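Local coordinates for histidine triad protein (Plasmodium falciparum 3D7, PDB 5CS2), which hydrolyses diadenosine triphosphate, probably to AMP and ADP, as a histidine triad hydrolase of the Fhit type, and binds the antimalarial natural product cyclomarin A, at the interface of chains A and B. Sequence-based numbering; all coordinates share one arbitrary frame. Chains: chain A/B, Histidine triad protein.

Contact 1: the interface of chains A and B. Residues chain A 96-100, 122; chain B 102-104, 108.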
# COMPACT_ATOMS: atom_id res chain seq x y z
N THR A 96 12.86 -10.67 -5.41
CA THR A 96 12.89 -9.23 -5.27
C THR A 96 11.49 -8.71 -5.65
O THR A 96 11.27 -7.51 -5.54
CB THR A 96 13.95 -8.65 -6.24
OG1 THR A 96 13.57 -8.97 -7.58
CG2 THR A 96 15.37 -9.19 -5.95
N ASP A 97 10.61 -9.58 -6.19
CA ASP A 97 9.31 -9.15 -6.72
C ASP A 97 8.12 -9.56 -5.88
O ASP A 97 8.05 -10.69 -5.40
CB ASP A 97 9.11 -9.63 -8.15
CG ASP A 97 10.19 -9.19 -9.14
OD1 ASP A 97 11.04 -8.32 -8.76
OD2 ASP A 97 10.18 -9.68 -10.29
N PHE A 98 7.17 -8.61 -5.70
CA PHE A 98 6.00 -8.85 -4.85
C PHE A 98 4.77 -8.19 -5.44
O PHE A 98 4.89 -7.13 -6.06
CB PHE A 98 6.20 -8.21 -3.45
CG PHE A 98 7.44 -8.67 -2.73
CD1 PHE A 98 7.41 -9.82 -1.94
CD2 PHE A 98 8.65 -8.04 -2.93
CE1 PHE A 98 8.57 -10.30 -1.35
CE2 PHE A 98 9.82 -8.52 -2.34
CZ PHE A 98 9.77 -9.65 -1.55
N SER A 99 3.62 -8.79 -5.20
CA SER A 99 2.32 -8.18 -5.49
C SER A 99 1.86 -7.69 -4.11
O SER A 99 1.85 -8.46 -3.13
CB SER A 99 1.32 -9.18 -6.05
OG SER A 99 1.67 -9.61 -7.35
N ILE A 100 1.60 -6.39 -4.00
CA ILE A 100 1.18 -5.81 -2.74
C ILE A 100 -0.19 -5.22 -2.97
O ILE A 100 -0.36 -4.47 -3.94
CB ILE A 100 2.18 -4.76 -2.23
CG1 ILE A 100 3.66 -5.32 -2.18
CG2 ILE A 100 1.72 -4.18 -0.88
CD1 ILE A 100 4.65 -4.19 -2.12
N ARG A 122 6.61 -13.04 -5.72
CA ARG A 122 6.40 -13.42 -7.13
C ARG A 122 7.66 -13.97 -7.81
O ARG A 122 8.76 -13.46 -7.57
CB ARG A 122 5.88 -12.22 -7.93
CG ARG A 122 4.54 -11.62 -7.45
CD ARG A 122 3.43 -12.64 -7.36
NE ARG A 122 3.15 -13.28 -8.65
CZ ARG A 122 2.33 -12.78 -9.57
NH1 ARG A 122 1.69 -11.63 -9.34
NH2 ARG A 122 2.14 -13.42 -10.71
N ILE B 102 0.49 -2.27 -5.60
CA ILE B 102 1.85 -2.02 -6.10
C ILE B 102 2.29 -3.29 -6.84
O ILE B 102 2.20 -4.38 -6.26
CB ILE B 102 2.86 -1.65 -4.99
CG1 ILE B 102 2.40 -0.43 -4.16
CG2 ILE B 102 4.27 -1.41 -5.59
CD1 ILE B 102 3.39 -0.06 -3.01
N GLN B 103 2.68 -3.18 -8.13
CA GLN B 103 3.25 -4.31 -8.87
C GLN B 103 4.74 -4.10 -8.64
O GLN B 103 5.40 -3.35 -9.37
CB GLN B 103 2.90 -4.23 -10.38
CG GLN B 103 1.41 -4.24 -10.64
CD GLN B 103 1.14 -3.83 -12.06
OE1 GLN B 103 1.37 -2.68 -12.45
NE2 GLN B 103 0.72 -4.77 -12.86
N ASP B 104 5.26 -4.66 -7.53
CA ASP B 104 6.63 -4.44 -7.11
C ASP B 104 7.63 -5.38 -7.81
O ASP B 104 8.14 -6.31 -7.19
CB ASP B 104 6.73 -4.52 -5.58
CG ASP B 104 8.08 -4.19 -5.00
OD1 ASP B 104 8.83 -3.40 -5.63
OD2 ASP B 104 8.35 -4.62 -3.85
N ALA B 108 5.79 -9.29 -10.89
CA ALA B 108 4.49 -8.84 -10.38
C ALA B 108 3.74 -8.00 -11.45
O ALA B 108 2.65 -7.47 -11.19
CB ALA B 108 4.67 -8.03 -9.11
O HOH W 1 0.92 -7.81 -9.14
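A:Phe98 and B:Asp104, and two residues further along A:Ile100 and B:Ile102, pair their backbones as antiparallel partners, joining strand 97-104 of one subunit to the same strand of the other and carrying the sheet across the dimer, a worked example of assembly by edge-strand pairing. The bonds differ in shape. The amide N of B:Asp104 meets O of A:Phe98 at 2.9 Å almost head-on to the carbonyl, although the bond is bent at the hydrogen, whereas the amide N of A:Phe98 reaches O of B:Asp104 from 36° above that carbonyl's plane. At the other pair, N of A:Ile100 lies 3.1 Å from O of B:Ile102, and both bonds of this pair, including the return from N of B:Ile102 to O of A:Ile100, are nearly straight at the hydrogen.

On one face of the joined strands, B:Asp104 runs alongside the ring of A:Phe98, both side chains pointing the same way and their planes 29° apart. Its CG is anti to the backbone N (chi1 -175°), which places carboxylate oxygen OD2 3.6 Å from CD2, one of the ring carbons next to CG. The CD1 methyl of A:Ile100 closes on the same side chain, 4.1 Å from CB of B:Asp104. On the opposite face, the methyl CB of B:Ala108, from the 3-10 helix 106-108, lies against the backbone carbonyl of A:Phe98, with the aliphatic CG of A:Arg122 at the margin. That arginine chain bends at chi2 and chi3, bringing its guanidinium edge to A:Ser99, where NH1 donates in plane to the hydroxyl OG at 2.8 Å. The same hydroxyl also contacts a water at 2.6 Å from OG, and this water bridges to the carbonyl O of B:Ala108, 2.7 Å away.

Contact 2: the interface of chains A and B. Residues chain A 4, 7-8, 11, 76, 80; chain B 72, 76.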
# COMPACT_ATOMS: atom_id res chain seq x y z
N LYS A 4 18.31 0.86 8.20
CA LYS A 4 16.98 1.29 7.69
C LYS A 4 15.85 0.48 8.36
O LYS A 4 14.89 1.04 8.88
CB LYS A 4 16.84 1.12 6.16
CG LYS A 4 15.47 1.56 5.63
CD LYS A 4 15.10 1.00 4.23
CE LYS A 4 13.59 1.04 3.98
NZ LYS A 4 13.18 0.50 2.64
N ASN A 7 15.60 0.85 12.06
CA ASN A 7 14.95 2.14 12.33
C ASN A 7 13.43 2.01 12.17
O ASN A 7 12.68 2.57 12.96
CB ASN A 7 15.50 3.23 11.41
CG ASN A 7 15.15 4.62 11.87
OD1 ASN A 7 14.78 4.86 13.03
ND2 ASN A 7 15.30 5.59 10.99
N ILE A 8 12.98 1.20 11.19
CA ILE A 8 11.54 0.99 11.01
C ILE A 8 10.99 0.25 12.25
O ILE A 8 9.97 0.66 12.81
CB ILE A 8 11.28 0.21 9.70
CG1 ILE A 8 11.42 1.14 8.47
CG2 ILE A 8 9.90 -0.55 9.72
CD1 ILE A 8 11.19 0.44 7.09
N LYS A 11 10.42 2.46 15.06
CA LYS A 11 9.20 3.24 14.82
C LYS A 11 7.94 2.40 15.07
O LYS A 11 6.91 2.95 15.49
CB LYS A 11 9.19 3.84 13.41
CG LYS A 11 10.27 4.90 13.24
CD LYS A 11 10.30 5.51 11.84
CE LYS A 11 11.41 6.53 11.71
NZ LYS A 11 11.18 7.74 12.56
N ILE A 76 0.85 4.92 8.94
CA ILE A 76 2.31 4.83 8.96
C ILE A 76 2.77 3.45 9.43
O ILE A 76 3.66 2.84 8.82
CB ILE A 76 2.86 5.97 9.83
CG1 ILE A 76 2.58 7.35 9.16
CG2 ILE A 76 4.36 5.76 10.20
CD1 ILE A 76 2.85 8.56 10.09
N LEU A 80 4.89 0.93 7.04
CA LEU A 80 6.30 0.64 7.37
C LEU A 80 6.47 -0.87 7.59
O LEU A 80 7.45 -1.45 7.12
CB LEU A 80 6.77 1.44 8.58
CG LEU A 80 6.86 2.96 8.41
CD1 LEU A 80 7.31 3.60 9.71
CD2 LEU A 80 7.80 3.37 7.26
N ILE B 72 12.50 5.72 4.53
CA ILE B 72 11.41 5.80 5.51
C ILE B 72 10.48 7.00 5.22
O ILE B 72 9.27 6.81 5.15
CB ILE B 72 11.91 5.79 6.98
CG1 ILE B 72 12.58 4.43 7.29
CG2 ILE B 72 10.75 6.04 7.98
CD1 ILE B 72 13.41 4.36 8.54
N ILE B 76 6.48 6.80 4.08
CA ILE B 76 5.42 7.53 4.78
C ILE B 76 4.69 8.48 3.83
O ILE B 76 3.45 8.53 3.82
CB ILE B 76 6.03 8.26 5.99
CG1 ILE B 76 6.53 7.23 7.05
CG2 ILE B 76 5.07 9.34 6.58
CD1 ILE B 76 7.42 7.85 8.16
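B:Ile72, the first residue of helix 72-93, inserts its side chain between the amino-terminal helix 4-11 and helix 72-93 of chain A, so that in this histidine triad (HIT) hydrolase of the Fhit family the helical side of the dimer illustrates how one aliphatic residue can engage two helices at once.

The purely aliphatic contacts form a row. A:Ile8 and B:Ile72 run antiparallel, side by side, their CG1 methylenes 3.7 Å apart. A:Leu80 comes to B:Ile72 at about a right angle, with its CD2 methyl 4.0 Å from the branch methyl CG2 of the isoleucine. The same CD2 also faces CG1 of B:Ile76, a helical turn further on, at 4.1 Å, so one leucine methyl touches both isoleucines. Beyond it the two copies of Ile76 meet each other reciprocally: CG2 of A:Ile76 approaches CG1 of B:Ile76, and CG1 of A:Ile76 approaches CG2 of B:Ile76, each pair at 4.1 Å. In both copies CG1 stands beside the backbone N and CG2 beside the carbonyl carbon (chi1 -67°), which turns the two branches of each residue toward the opposite branches of its twin.

Contacts of the second kind involve polar residues, without hydrogen bonds. The CD1 methyl of B:Ile72 meets ND2 of A:Asn7 at 3.3 Å and also rests on its CB. The same methyl lies 3.6 Å from the backbone O of A:Lys4. CG of A:Asn7 is anti to its backbone N (chi1 -165°), turning the ND2 side of the carboxamide obliquely toward this methyl. No polar atom of one side bonds to the other here. A:Lys11 passes its aliphatic CD and CE across the CG2 methyl of B:Ile72, though this lysine is poorly ordered.

The centres of contact 1 and contact 2 lie about 19 Å apart, and they share no residue. Contact 1 uses strand 97-104, whereas contact 2 uses helix 72-93, the element just before that strand, together with helix 4-11. Hydrogen-bonded sheet pairing and apolar helix packing therefore bind the same pair of subunits by complementary means, and two-fold symmetry repeats each contact with the chains exchanged. The centres stand about 15 Å and 18 Å from the active-site residue A:His116. Since B:Gln103, predicted to bind substrate, belongs to the paired strand, dimerisation may help to fix a strand that probably contributes to the nucleotide site.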